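Long-range contacts in hypothetical protein CG14615-PA (Drosophila melanogaster, PDB 1SQH), which is of unknown function but may be an acyltransferase that transfers acyl groups to glycine: residues F153-S158 / I286-D291; H35-Y40 / E264-T269; Y69-G74 / L106-E111. All coordinates share one frame; numbering follows the deposited sequence.

In the fold
Interactions 1 and 2 touch, their centres about 13 Å apart: strands 147-157 and 268-273 are neighbours in the eight-stranded mixed beta-sheet, and Leu157 O lies 2.9 Å from Leu268 N, a probable hydrogen bond. Both tie parts of the chain far apart in sequence, strand to strand in interaction 1, helix to loop and start of strand 268-273 in interaction 2. Interaction 3 reaches the same beta-sheet toward its other edge, its centre about 32 Å from that of interaction 1 and about 25 Å from that of interaction 2, with about 9 Å between nearest atoms of interactions 2 and 3. No catalytic residue is established, so none can be assigned to an active site.

Interaction 1. Residues F153-S158 / I286-D291; sequences FGMVLS and IGYQKD
Val156 O is gripped from several sides: Gln289 N donates to it at 2.9 Å, a water donates a second hydrogen bond, and Tyr288 CA adds a C-H...O contact. The same water also donates to Gly287 O and accepts from Gln289 NE2, so it closes the end of the strand pair. In return Val156 N gives Gln289 O a bond of 2.7 Å that is nearly straight (166°), and Asp291 N reaches Gly154 O at 3.2 Å. Val156 with Gln289 is thus an antiparallel hydrogen-bonded pair and Met155 with Lys290 a non-hydrogen-bonded one, although the short strand axes diverge to 126°.

On the face carrying Met155, present as selenomethionine, SE rests on Lys290 CB. The extended chain of Lys290 runs on until CE lies over one face of the Phe153 ring, 3.7 Å from the ring centroid. Lys290 NZ stands 3.8 Å from the centroid of the Phe153 ring, a cation-pi contact beside the CH-pi one. On the other face Asp291 crosses Val156 at about a right angle, Asp291 OD1 and OD2 each 3.1 Å from Val156 CG2, while OD2 has a weak, long ion pair with Arg32.

Toward the helix end, Leu157 CB sits above the centre of the Tyr288 ring, 3.6 Å from its centroid. Tyr288 CG lies anti to the carbonyl carbon (chi1 -81°), beside the backbone N, and the OH is bonded to Ser257. Gly287 follows helix 277-286 with positive phi in a Schellman motif, where a side chain would also crowd Leu157 CD1.

Strand 147-157 lies between 268-273 and 289-299, while 289-299 has 123-128 on its other side; helices 248-263 and 277-286 pack against Ile286 and Tyr288 respectively.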
loop_
_atom_site.group_PDB
_atom_site.type_symbol
_atom_site.label_atom_id
_atom_site.label_comp_id
_atom_site.label_asym_id
_atom_site.label_seq_id
_atom_site.Cartn_x
_atom_site.Cartn_y
_atom_site.Cartn_z
ATOM N N PHE A 153 7.863 1.382 -8.781
ATOM C CA PHE A 153 8.192 0.018 -9.170
ATOM C C PHE A 153 7.625 -0.937 -8.128
ATOM O O PHE A 153 7.769 -0.713 -6.916
ATOM C CB PHE A 153 9.714 -0.215 -9.251
ATOM C CG PHE A 153 10.413 0.564 -10.338
ATOM C CD1 PHE A 153 9.728 0.987 -11.479
ATOM C CD2 PHE A 153 11.777 0.852 -10.231
ATOM C CE1 PHE A 153 10.391 1.685 -12.496
ATOM C CE2 PHE A 153 12.451 1.547 -11.239
ATOM C CZ PHE A 153 11.749 1.965 -12.373
ATOM N N GLY A 154 6.960 -1.983 -8.606
ATOM C CA GLY A 154 6.433 -2.994 -7.713
ATOM C C GLY A 154 7.497 -4.087 -7.630
ATOM O O GLY A 154 7.626 -4.893 -8.562
HETATM N N MSE A 155 8.267 -4.112 -6.540
HETATM C CA MSE A 155 9.326 -5.116 -6.359
HETATM C C MSE A 155 8.751 -6.358 -5.679
HETATM O O MSE A 155 7.983 -6.241 -4.722
HETATM C CB MSE A 155 10.475 -4.547 -5.518
HETATM C CG MSE A 155 11.832 -4.560 -6.245
HETATM SE SE MSE A 155 11.778 -3.274 -7.694
HETATM C CE MSE A 155 10.790 -1.935 -6.703
ATOM N N VAL A 156 9.134 -7.539 -6.173
ATOM C CA VAL A 156 8.609 -8.810 -5.654
ATOM C C VAL A 156 9.652 -9.846 -5.230
ATOM O O VAL A 156 10.664 -10.057 -5.909
ATOM C CB VAL A 156 7.666 -9.477 -6.699
ATOM C CG1 VAL A 156 7.103 -10.786 -6.161
ATOM C CG2 VAL A 156 6.532 -8.530 -7.057
ATOM N N LEU A 157 9.380 -10.494 -4.102
ATOM C CA LEU A 157 10.256 -11.534 -3.566
ATOM C C LEU A 157 9.353 -12.680 -3.123
ATOM O O LEU A 157 8.418 -12.470 -2.340
ATOM C CB LEU A 157 11.049 -11.003 -2.373
ATOM C CG LEU A 157 12.007 -11.988 -1.692
ATOM C CD1 LEU A 157 13.243 -12.240 -2.560
ATOM C CD2 LEU A 157 12.416 -11.387 -0.346
ATOM N N SER A 158 9.622 -13.883 -3.630
ATOM C CA SER A 158 8.797 -15.035 -3.285
ATOM C C SER A 158 8.777 -15.286 -1.781
ATOM O O SER A 158 9.665 -14.858 -1.044
ATOM C CB SER A 158 9.283 -16.289 -4.020
ATOM O OG SER A 158 10.518 -16.752 -3.491
ATOM N N ILE A 286 18.805 -8.219 -1.832
ATOM C CA ILE A 286 18.150 -9.185 -0.967
ATOM C C ILE A 286 17.480 -10.260 -1.822
ATOM O O ILE A 286 17.249 -11.382 -1.357
ATOM C CB ILE A 286 17.100 -8.490 -0.065
ATOM C CG1 ILE A 286 17.830 -7.687 1.018
ATOM C CG2 ILE A 286 16.153 -9.523 0.536
ATOM C CD1 ILE A 286 16.950 -6.768 1.827
ATOM N N GLY A 287 17.181 -9.912 -3.076
ATOM C CA GLY A 287 16.553 -10.863 -3.982
ATOM C C GLY A 287 15.298 -10.373 -4.686
ATOM O O GLY A 287 14.777 -11.054 -5.568
ATOM N N TYR A 288 14.803 -9.205 -4.292
ATOM C CA TYR A 288 13.594 -8.634 -4.894
ATOM C C TYR A 288 13.800 -8.356 -6.380
ATOM O O TYR A 288 14.886 -7.944 -6.791
ATOM C CB TYR A 288 13.220 -7.310 -4.207
ATOM C CG TYR A 288 12.467 -7.447 -2.903
ATOM C CD1 TYR A 288 11.073 -7.378 -2.864
ATOM C CD2 TYR A 288 13.153 -7.655 -1.703
ATOM C CE1 TYR A 288 10.378 -7.513 -1.652
ATOM C CE2 TYR A 288 12.476 -7.791 -0.493
ATOM C CZ TYR A 288 11.093 -7.719 -0.469
ATOM O OH TYR A 288 10.438 -7.843 0.741
ATOM N N GLN A 289 12.759 -8.572 -7.182
ATOM C CA GLN A 289 12.861 -8.294 -8.609
ATOM C C GLN A 289 11.755 -7.318 -8.982
ATOM O O GLN A 289 10.704 -7.277 -8.339
ATOM C CB GLN A 289 12.719 -9.569 -9.441
ATOM C CG GLN A 289 11.406 -10.274 -9.219
ATOM C CD GLN A 289 11.214 -11.466 -10.144
ATOM O OE1 GLN A 289 10.979 -11.306 -11.345
ATOM N NE2 GLN A 289 11.310 -12.672 -9.583
ATOM N N LYS A 290 12.013 -6.525 -10.015
ATOM C CA LYS A 290 11.051 -5.541 -10.497
ATOM C C LYS A 290 10.099 -6.193 -11.498
ATOM O O LYS A 290 10.486 -6.457 -12.634
ATOM C CB LYS A 290 11.806 -4.391 -11.173
ATOM C CG LYS A 290 10.950 -3.462 -12.022
ATOM C CD LYS A 290 11.847 -2.483 -12.776
ATOM C CE LYS A 290 11.058 -1.557 -13.692
ATOM N NZ LYS A 290 11.979 -0.670 -14.460
ATOM N N ASP A 291 8.864 -6.487 -11.109
ATOM C CA ASP A 291 8.004 -7.071 -12.118
ATOM C C ASP A 291 6.726 -6.304 -12.399
ATOM O O ASP A 291 5.812 -6.831 -13.032
ATOM C CB ASP A 291 7.712 -8.547 -11.825
ATOM C CG ASP A 291 7.074 -8.760 -10.497
ATOM O OD1 ASP A 291 6.274 -7.935 -10.048
ATOM O OD2 ASP A 291 7.355 -9.813 -9.807
HETATM O O HOH W 1 12.380 -12.352 -6.969
#

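Interaction 2. Residues H35-Y40 / E264-T269; sequences HYLLLY and EEITLT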
loop_
_atom_site.group_PDB
_atom_site.type_symbol
_atom_site.label_atom_id
_atom_site.label_comp_id
_atom_site.label_asym_id
_atom_site.label_seq_id
_atom_site.Cartn_x
_atom_site.Cartn_y
_atom_site.Cartn_z
ATOM N N HIS A 35 -3.029 -6.714 -6.816
ATOM C CA HIS A 35 -4.414 -6.483 -6.463
ATOM C C HIS A 35 -4.822 -7.585 -5.515
ATOM O O HIS A 35 -5.598 -7.361 -4.579
ATOM C CB HIS A 35 -5.290 -6.438 -7.713
ATOM C CG HIS A 35 -5.125 -5.165 -8.480
ATOM N ND1 HIS A 35 -5.686 -3.976 -8.066
ATOM C CD2 HIS A 35 -4.336 -4.865 -9.538
ATOM C CE1 HIS A 35 -5.244 -2.995 -8.835
ATOM N NE2 HIS A 35 -4.421 -3.507 -9.734
ATOM N N TYR A 36 -4.276 -8.776 -5.732
ATOM C CA TYR A 36 -4.565 -9.869 -4.822
ATOM C C TYR A 36 -3.993 -9.492 -3.448
ATOM O O TYR A 36 -4.644 -9.685 -2.416
ATOM C CB TYR A 36 -3.900 -11.165 -5.299
ATOM C CG TYR A 36 -3.718 -12.165 -4.179
ATOM C CD1 TYR A 36 -4.799 -12.899 -3.693
ATOM C CD2 TYR A 36 -2.472 -12.335 -3.566
ATOM C CE1 TYR A 36 -4.657 -13.779 -2.628
ATOM C CE2 TYR A 36 -2.314 -13.215 -2.494
ATOM C CZ TYR A 36 -3.414 -13.937 -2.031
ATOM O OH TYR A 36 -3.266 -14.830 -0.990
ATOM N N LEU A 37 -2.773 -8.950 -3.443
ATOM C CA LEU A 37 -2.115 -8.575 -2.193
ATOM C C LEU A 37 -2.912 -7.522 -1.439
ATOM O O LEU A 37 -3.065 -7.602 -0.215
ATOM C CB LEU A 37 -0.688 -8.091 -2.475
ATOM C CG LEU A 37 0.198 -9.287 -2.871
ATOM C CD1 LEU A 37 1.592 -8.851 -3.309
ATOM C CD2 LEU A 37 0.278 -10.228 -1.669
ATOM N N LEU A 38 -3.431 -6.547 -2.184
ATOM C CA LEU A 38 -4.240 -5.482 -1.622
ATOM C C LEU A 38 -5.494 -6.090 -0.982
ATOM O O LEU A 38 -5.831 -5.773 0.163
ATOM C CB LEU A 38 -4.606 -4.495 -2.736
ATOM C CG LEU A 38 -5.750 -3.478 -2.636
ATOM C CD1 LEU A 38 -6.005 -3.076 -1.209
ATOM C CD2 LEU A 38 -5.379 -2.263 -3.493
ATOM N N LEU A 39 -6.160 -6.975 -1.723
ATOM C CA LEU A 39 -7.373 -7.635 -1.241
ATOM C C LEU A 39 -7.028 -8.520 -0.051
ATOM O O LEU A 39 -7.718 -8.516 0.982
ATOM C CB LEU A 39 -8.005 -8.470 -2.364
ATOM C CG LEU A 39 -9.161 -7.859 -3.178
ATOM C CD1 LEU A 39 -8.888 -6.410 -3.499
ATOM C CD2 LEU A 39 -9.353 -8.664 -4.468
ATOM N N TYR A 40 -5.956 -9.291 -0.201
ATOM C CA TYR A 40 -5.495 -10.153 0.872
ATOM C C TYR A 40 -5.219 -9.312 2.128
ATOM O O TYR A 40 -5.667 -9.637 3.234
ATOM C CB TYR A 40 -4.212 -10.858 0.442
ATOM C CG TYR A 40 -3.478 -11.484 1.593
ATOM C CD1 TYR A 40 -3.807 -12.758 2.041
ATOM C CD2 TYR A 40 -2.474 -10.785 2.259
ATOM C CE1 TYR A 40 -3.145 -13.330 3.128
ATOM C CE2 TYR A 40 -1.815 -11.339 3.345
ATOM C CZ TYR A 40 -2.150 -12.614 3.773
ATOM O OH TYR A 40 -1.452 -13.178 4.824
ATOM N N GLU A 264 3.444 -15.168 8.225
ATOM C CA GLU A 264 2.287 -15.361 7.368
ATOM C C GLU A 264 2.753 -15.776 5.989
ATOM O O GLU A 264 3.899 -15.510 5.592
ATOM C CB GLU A 264 1.437 -14.074 7.297
ATOM C CG GLU A 264 2.038 -12.936 6.457
ATOM C CD GLU A 264 1.352 -11.586 6.695
ATOM O OE1 GLU A 264 1.900 -10.753 7.453
ATOM O OE2 GLU A 264 0.263 -11.361 6.126
ATOM N N GLU A 265 1.871 -16.440 5.254
ATOM C CA GLU A 265 2.227 -16.883 3.927
ATOM C C GLU A 265 1.789 -15.948 2.806
ATOM O O GLU A 265 0.650 -15.988 2.366
ATOM C CB GLU A 265 1.668 -18.277 3.648
ATOM C CG GLU A 265 2.161 -18.836 2.310
ATOM C CD GLU A 265 1.568 -20.192 1.963
ATOM O OE1 GLU A 265 0.345 -20.261 1.705
ATOM O OE2 GLU A 265 2.328 -21.189 1.946
ATOM N N ILE A 266 2.697 -15.091 2.368
ATOM C CA ILE A 266 2.431 -14.208 1.245
ATOM C C ILE A 266 3.732 -13.801 0.593
ATOM O O ILE A 266 4.812 -13.935 1.167
ATOM C CB ILE A 266 1.667 -12.911 1.618
ATOM C CG1 ILE A 266 2.063 -12.445 3.010
ATOM C CG2 ILE A 266 0.178 -13.109 1.432
ATOM C CD1 ILE A 266 3.453 -11.889 3.092
ATOM N N THR A 267 3.611 -13.325 -0.634
ATOM C CA THR A 267 4.750 -12.851 -1.393
ATOM C C THR A 267 5.165 -11.537 -0.742
ATOM O O THR A 267 4.309 -10.729 -0.379
ATOM C CB THR A 267 4.323 -12.542 -2.822
ATOM O OG1 THR A 267 3.512 -13.618 -3.302
ATOM C CG2 THR A 267 5.531 -12.346 -3.717
ATOM N N LEU A 268 6.459 -11.323 -0.566
ATOM C CA LEU A 268 6.898 -10.060 -0.011
ATOM C C LEU A 268 6.999 -9.094 -1.193
ATOM O O LEU A 268 7.361 -9.503 -2.299
ATOM C CB LEU A 268 8.265 -10.214 0.653
ATOM C CG LEU A 268 8.277 -10.525 2.148
ATOM C CD1 LEU A 268 7.740 -9.307 2.887
ATOM C CD2 LEU A 268 7.444 -11.778 2.465
ATOM N N THR A 269 6.670 -7.823 -0.978
ATOM C CA THR A 269 6.771 -6.849 -2.062
ATOM C C THR A 269 7.079 -5.497 -1.468
ATOM O O THR A 269 7.101 -5.339 -0.247
ATOM C CB THR A 269 5.456 -6.704 -2.861
ATOM O OG1 THR A 269 4.438 -6.178 -2.002
ATOM C CG2 THR A 269 4.997 -8.047 -3.426
HETATM O O HOH W 2 -0.905 -15.923 0.066
HETATM O O HOH W 3 -1.174 -16.616 4.329
#
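Tyr40 and Ile266 form the tight part of this contact. Ile266 CG2 presses over one face of the phenol ring, offset toward its rim, and comes within 3.3 Å of Tyr40 CE2. Tyr40 CG is anti to the backbone N (chi1 165°), on the side toward 264-269, and the two side chains cross at about a right angle. Leu37 and Thr269 also meet, tip to tip, Leu37 CD1 being 3.5 Å from Thr269 CG2, while Leu37 CD2 approaches Ile266 CG2 more loosely at 4.2 Å.

The other side is joined through solvent. One water links Tyr36 OH to Glu265 O, 2.8 Å from each. A second donates to Glu265 O and, weakly, to Tyr40 OH, so the two waters bridge side chains of helix 34-51 to this carbonyl.

At the ring's edge Tyr40 OH donates to the anti lone pair of Glu264 OE2 at 2.8 Å, and Lys44 forms a salt bridge with the same oxygen. The chemistry implies a helix-to-loop link through a ring covered by a methyl on one face and tethered at its hydroxyl, with one carboxylate oxygen shared between phenol and ammonium.

Interaction 3. Residues Y69-G74 / L106-E111; sequences YTHRRG and LWECLE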
loop_
_atom_site.group_PDB
_atom_site.type_symbol
_atom_site.label_atom_id
_atom_site.label_comp_id
_atom_site.label_asym_id
_atom_site.label_seq_id
_atom_site.Cartn_x
_atom_site.Cartn_y
_atom_site.Cartn_z
ATOM N N TYR A 69 -16.242 -1.758 -4.353
ATOM C CA TYR A 69 -17.457 -1.606 -5.152
ATOM C C TYR A 69 -17.315 -2.266 -6.516
ATOM O O TYR A 69 -16.216 -2.591 -6.943
ATOM C CB TYR A 69 -17.775 -0.124 -5.406
ATOM C CG TYR A 69 -17.911 0.745 -4.182
ATOM C CD1 TYR A 69 -16.787 1.225 -3.515
ATOM C CD2 TYR A 69 -19.167 1.116 -3.711
ATOM C CE1 TYR A 69 -16.912 2.065 -2.403
ATOM C CE2 TYR A 69 -19.306 1.950 -2.602
ATOM C CZ TYR A 69 -18.179 2.421 -1.956
ATOM O OH TYR A 69 -18.308 3.259 -0.873
ATOM N N THR A 70 -18.437 -2.471 -7.201
ATOM C CA THR A 70 -18.389 -3.014 -8.548
ATOM C C THR A 70 -19.551 -2.417 -9.307
ATOM O O THR A 70 -20.404 -1.770 -8.710
ATOM C CB THR A 70 -18.503 -4.549 -8.601
ATOM O OG1 THR A 70 -18.214 -4.978 -9.937
ATOM C CG2 THR A 70 -19.907 -5.011 -8.231
ATOM N N HIS A 71 -19.573 -2.621 -10.622
ATOM C CA HIS A 71 -20.643 -2.097 -11.463
ATOM C C HIS A 71 -21.973 -2.668 -10.957
ATOM O O HIS A 71 -22.192 -3.884 -10.976
ATOM C CB HIS A 71 -20.391 -2.499 -12.919
ATOM C CG HIS A 71 -21.257 -1.782 -13.910
ATOM N ND1 HIS A 71 -22.627 -1.707 -13.786
ATOM C CD2 HIS A 71 -20.947 -1.141 -15.063
ATOM C CE1 HIS A 71 -23.126 -1.052 -14.821
ATOM N NE2 HIS A 71 -22.127 -0.699 -15.611
ATOM N N ARG A 72 -22.850 -1.781 -10.495
ATOM C CA ARG A 72 -24.154 -2.166 -9.951
ATOM C C ARG A 72 -24.976 -3.075 -10.869
ATOM O O ARG A 72 -25.821 -3.837 -10.395
ATOM C CB ARG A 72 -24.948 -0.902 -9.589
ATOM C CG ARG A 72 -26.363 -1.135 -9.058
ATOM C CD ARG A 72 -26.818 0.051 -8.216
ATOM N NE ARG A 72 -26.259 -0.028 -6.867
ATOM C CZ ARG A 72 -26.092 1.008 -6.052
ATOM N NH1 ARG A 72 -26.436 2.225 -6.441
ATOM N NH2 ARG A 72 -25.575 0.828 -4.841
ATOM N N ARG A 73 -24.722 -3.005 -12.172
ATOM C CA ARG A 73 -25.438 -3.833 -13.131
ATOM C C ARG A 73 -24.487 -4.767 -13.873
ATOM O O ARG A 73 -24.706 -5.089 -15.040
ATOM C CB ARG A 73 -26.174 -2.957 -14.144
ATOM C CG ARG A 73 -27.088 -1.917 -13.521
ATOM C CD ARG A 73 -27.968 -1.287 -14.586
ATOM N NE ARG A 73 -27.175 -0.791 -15.708
ATOM C CZ ARG A 73 -26.384 0.272 -15.646
ATOM N NH1 ARG A 73 -26.286 0.960 -14.514
ATOM N NH2 ARG A 73 -25.679 0.638 -16.711
ATOM N N GLY A 74 -23.426 -5.194 -13.195
ATOM C CA GLY A 74 -22.471 -6.099 -13.810
ATOM C C GLY A 74 -22.111 -7.208 -12.843
ATOM O O GLY A 74 -22.515 -7.167 -11.679
ATOM N N LEU A 106 -15.300 -1.129 -16.609
ATOM C CA LEU A 106 -14.564 -0.347 -15.626
ATOM C C LEU A 106 -14.761 1.156 -15.828
ATOM O O LEU A 106 -15.163 1.862 -14.904
ATOM C CB LEU A 106 -13.069 -0.674 -15.693
ATOM C CG LEU A 106 -12.128 0.249 -14.901
ATOM C CD1 LEU A 106 -12.418 0.140 -13.417
ATOM C CD2 LEU A 106 -10.679 -0.121 -15.192
ATOM N N TRP A 107 -14.477 1.638 -17.034
ATOM C CA TRP A 107 -14.607 3.056 -17.320
ATOM C C TRP A 107 -16.037 3.541 -17.202
ATOM O O TRP A 107 -16.283 4.722 -16.938
ATOM C CB TRP A 107 -14.037 3.371 -18.699
ATOM C CG TRP A 107 -12.553 3.251 -18.710
ATOM C CD1 TRP A 107 -11.808 2.306 -19.348
ATOM C CD2 TRP A 107 -11.631 4.078 -17.992
ATOM N NE1 TRP A 107 -10.469 2.491 -19.070
ATOM C CE2 TRP A 107 -10.336 3.573 -18.240
ATOM C CE3 TRP A 107 -11.774 5.198 -17.159
ATOM C CZ2 TRP A 107 -9.184 4.156 -17.682
ATOM C CZ3 TRP A 107 -10.627 5.777 -16.601
ATOM C CH2 TRP A 107 -9.354 5.253 -16.868
ATOM N N GLU A 108 -16.984 2.635 -17.394
ATOM C CA GLU A 108 -18.381 3.007 -17.249
ATOM C C GLU A 108 -18.516 3.380 -15.771
ATOM O O GLU A 108 -19.144 4.383 -15.414
ATOM C CB GLU A 108 -19.273 1.817 -17.591
ATOM C CG GLU A 108 -20.724 2.157 -17.822
ATOM C CD GLU A 108 -21.455 1.026 -18.513
ATOM O OE1 GLU A 108 -21.017 0.631 -19.615
ATOM O OE2 GLU A 108 -22.460 0.529 -17.957
ATOM N N CYS A 109 -17.890 2.572 -14.917
ATOM C CA CYS A 109 -17.905 2.802 -13.480
ATOM C C CYS A 109 -17.223 4.110 -13.092
ATOM O O CYS A 109 -17.817 4.958 -12.422
ATOM C CB CYS A 109 -17.194 1.660 -12.747
ATOM S SG CYS A 109 -18.152 0.145 -12.551
ATOM N N LEU A 110 -15.972 4.266 -13.508
ATOM C CA LEU A 110 -15.206 5.455 -13.152
ATOM C C LEU A 110 -15.788 6.760 -13.675
ATOM O O LEU A 110 -15.699 7.783 -13.007
ATOM C CB LEU A 110 -13.748 5.306 -13.616
ATOM C CG LEU A 110 -12.880 4.197 -12.994
ATOM C CD1 LEU A 110 -11.461 4.330 -13.536
ATOM C CD2 LEU A 110 -12.862 4.297 -11.471
ATOM N N GLU A 111 -16.393 6.721 -14.858
ATOM C CA GLU A 111 -16.966 7.918 -15.465
ATOM C C GLU A 111 -18.367 8.275 -14.954
ATOM O O GLU A 111 -18.692 9.451 -14.798
ATOM C CB GLU A 111 -16.995 7.756 -16.988
ATOM C CG GLU A 111 -15.632 7.479 -17.599
ATOM C CD GLU A 111 -15.705 7.137 -19.080
ATOM O OE1 GLU A 111 -16.641 6.404 -19.469
ATOM O OE2 GLU A 111 -14.821 7.584 -19.847
#
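His71, the last residue of strand 67-71, faces Cys109 across 6.0 Å between CA atoms, where the axes of strand 69-71 and helix 106-111 approach to 8.4 Å at 115°. The chain then folds into a type I beta turn from His71 to Gly74, closed by Gly74 N bonding to His71 O.

The imidazole carries the contact. His71 CG is anti to the backbone N (chi1 -168°), and His71 NE2 donates to Glu108 OE2 at 2.7 Å, a His-carboxylate hydrogen bond. The bond is almost linear, 174° at the hydrogen, and the oxygen lies in the ring plane; seen from Glu108, however, the donor stands above the carboxylate plane, the two planes being steeply turned against each other. At the other side of the ring, His71 ND1 accepts from Arg73 N at 2.9 Å, again near the ring plane. Bonds to both nitrogens thus fix the rotation of the ring.

Glu108 OE2 has a second partner in Arg73 NH2, a salt bridge stretched to 3.5 Å, with the guanidinium and carboxylate planes nearly parallel. His71 CE1 lies over one face of that guanidinium, toward its rim. Cys109 SG packs 3.5 Å from His71 CB and approaches the imidazole obliquely. The backbone His71 N is buried here without a partner in the model. An alanine in place of His71 would probably leave Glu108 with only its long salt bridge to Arg73 across this contact, and Arg73 N without its acceptor, since the ring that joins them would be gone.

Around this link, Ile9 touches both His71 and Glu108, strand 67-71 has strand 10-12 on one side and strand 82-87 on the other, and helix 104-112 turns Leu106, Trp107 and Leu110 toward helix 129-141.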